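Local coordinates for uncharacterized protein (Proteus penneri, PDB 3RD4) that is of unknown function but belongs to the DUF2500 family and, in the crystal, pairs strands between neighbouring chains, at the interface of chains A and B. Sequence-based numbering; all coordinates share one arbitrary frame. Chains: chain A/B, uncharacterized protein.

The interface of chains A and B. Residues chain A 49-53; chain B 15-18, 61.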
loop_
_atom_site.group_PDB
_atom_site.type_symbol
_atom_site.label_atom_id
_atom_site.label_comp_id
_atom_site.label_asym_id
_atom_site.label_seq_id
_atom_site.Cartn_x
_atom_site.Cartn_y
_atom_site.Cartn_z
ATOM N N ARG A 49 -3.012 2.452 14.264
ATOM C CA ARG A 49 -2.434 2.507 12.926
ATOM C C ARG A 49 -1.165 3.359 12.862
ATOM O O ARG A 49 -1.235 4.582 12.834
ATOM C CB ARG A 49 -3.480 3.041 11.958
ATOM C CG ARG A 49 -4.915 2.668 12.342
ATOM C CD ARG A 49 -5.858 3.009 11.197
ATOM N NE ARG A 49 -7.279 3.098 11.548
ATOM C CZ ARG A 49 -7.790 3.869 12.510
ATOM N NH1 ARG A 49 -7.004 4.634 13.260
ATOM N NH2 ARG A 49 -9.106 3.893 12.700
ATOM N N LYS A 50 -0.002 2.712 12.811
ATOM C CA LYS A 50 1.257 3.449 12.790
ATOM C C LYS A 50 2.435 2.737 12.100
ATOM O O LYS A 50 2.694 1.559 12.339
ATOM C CB LYS A 50 1.641 3.807 14.235
ATOM C CG LYS A 50 2.906 4.631 14.356
ATOM C CD LYS A 50 3.071 5.287 15.734
ATOM C CE LYS A 50 3.647 4.335 16.789
ATOM N NZ LYS A 50 4.128 5.044 18.023
ATOM N N ASP A 51 3.146 3.460 11.241
ATOM C CA ASP A 51 4.311 2.912 10.545
ATOM C C ASP A 51 5.579 3.607 11.038
ATOM O O ASP A 51 5.589 4.815 11.273
ATOM C CB ASP A 51 4.206 3.137 9.040
ATOM C CG ASP A 51 3.060 2.380 8.412
ATOM O OD1 ASP A 51 2.061 2.135 9.128
ATOM O OD2 ASP A 51 3.156 2.051 7.202
ATOM N N LEU A 52 6.650 2.845 11.190
ATOM C CA LEU A 52 7.913 3.407 11.628
ATOM C C LEU A 52 8.953 3.313 10.530
ATOM O O LEU A 52 9.547 2.259 10.324
ATOM C CB LEU A 52 8.452 2.673 12.856
ATOM C CG LEU A 52 7.844 3.008 14.208
ATOM C CD1 LEU A 52 7.726 4.515 14.323
ATOM C CD2 LEU A 52 6.488 2.356 14.341
ATOM N N VAL A 53 9.173 4.398 9.807
ATOM C CA VAL A 53 10.196 4.367 8.775
ATOM C C VAL A 53 11.486 4.750 9.510
ATOM O O VAL A 53 11.721 5.924 9.808
ATOM C CB VAL A 53 9.891 5.368 7.663
ATOM C CG1 VAL A 53 10.915 5.234 6.559
ATOM C CG2 VAL A 53 8.494 5.119 7.123
ATOM N N LYS B 15 -3.497 7.014 8.759
ATOM C CA LYS B 15 -2.389 6.370 9.440
ATOM C C LYS B 15 -1.382 7.390 9.947
ATOM O O LYS B 15 -1.339 8.531 9.482
ATOM C CB LYS B 15 -1.711 5.332 8.533
ATOM C CG LYS B 15 -0.640 5.882 7.615
ATOM C CD LYS B 15 0.257 4.792 7.044
ATOM C CE LYS B 15 -0.304 4.226 5.753
ATOM N NZ LYS B 15 0.718 3.408 5.035
ATOM N N GLU B 16 -0.586 6.968 10.921
ATOM C CA GLU B 16 0.423 7.809 11.541
ATOM C C GLU B 16 1.763 7.350 10.985
ATOM O O GLU B 16 1.940 6.170 10.693
ATOM C CB GLU B 16 0.362 7.581 13.042
ATOM C CG GLU B 16 0.718 8.763 13.884
ATOM C CD GLU B 16 0.361 8.540 15.342
ATOM O OE1 GLU B 16 -0.841 8.297 15.629
ATOM O OE2 GLU B 16 1.280 8.609 16.189
ATOM N N ILE B 17 2.718 8.254 10.822
ATOM C CA ILE B 17 4.005 7.824 10.288
ATOM C C ILE B 17 5.148 8.500 11.001
ATOM O O ILE B 17 5.367 9.692 10.807
ATOM C CB ILE B 17 4.122 8.141 8.781
ATOM C CG1 ILE B 17 3.013 7.416 8.010
ATOM C CG2 ILE B 17 5.490 7.730 8.275
ATOM C CD1 ILE B 17 2.725 8.007 6.654
ATOM N N ALA B 18 5.857 7.766 11.855
ATOM C CA ALA B 18 7.006 8.355 12.525
ATOM C C ALA B 18 8.183 7.954 11.642
ATOM O O ALA B 18 8.490 6.765 11.530
ATOM C CB ALA B 18 7.167 7.803 13.925
ATOM N N TYR B 61 -6.432 15.125 12.944
ATOM C CA TYR B 61 -6.260 13.701 12.722
ATOM C C TYR B 61 -7.075 12.854 13.680
ATOM O O TYR B 61 -7.732 11.898 13.274
ATOM C CB TYR B 61 -4.784 13.334 12.859
ATOM C CG TYR B 61 -4.490 11.866 12.632
ATOM C CD1 TYR B 61 -4.514 11.316 11.348
ATOM C CD2 TYR B 61 -4.174 11.030 13.696
ATOM C CE1 TYR B 61 -4.226 9.972 11.129
ATOM C CE2 TYR B 61 -3.887 9.689 13.490
ATOM C CZ TYR B 61 -3.913 9.162 12.206
ATOM O OH TYR B 61 -3.632 7.826 12.022
HETATM O O HOH W 1 1.777 6.652 18.333
#
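The flat ring of B:Tyr61, on helix 58-62, has the backbone N of B:Lys15 in plane at its edge; its phenol OH points toward A:Arg49 at the margin of the contact, too distant to bond. The core is a parallel intermolecular beta ladder between strand 50-55 of chain A, with A:Arg49 just ahead of it, and strand 5-20 of chain B. B:Glu16 works in both directions: its N donates to A:Arg49 O (3.1 Å), from above the carbonyl plane, and its O accepts from A:Asp51 N (3.0 Å) in a nearly straight bond, 168° at the hydrogen. A:Asp51 O then receives B:Ala18 N almost along the C=O axis (3.0 Å), and B:Ala18 O takes A:Val53 N within the carbonyl plane (3.0 Å). On one face, A:Lys50, with CG anti to its backbone N (chi1 -177°), runs alongside B:Glu16 and points the same way. The two long chains suit a solvent-mediated pairing: a water lies 2.9 Å from A:Lys50 NZ and 2.9 Å from B:Glu16 OE2. Farther along this face, the small methyl of B:Ala18 lets A:Leu52 CD1 pack against it. Across the opposite face B:Lys15, in the crowded first-torsion position (chi1 86°) and bent at chi3, crosses short A:Asp51 obliquely, laying CD beside the carboxylate and bringing NZ to OD2 (3.5 Å) in a long salt bridge. The branched A:Val53 and B:Ile17, residue types favoured in strands, lie side by side through their CG2 methyls. The patch thus continues one chain's sheet into its neighbour's; it may help build the four-chain assembly, although the structure alone does not show that this is the biological oligomer.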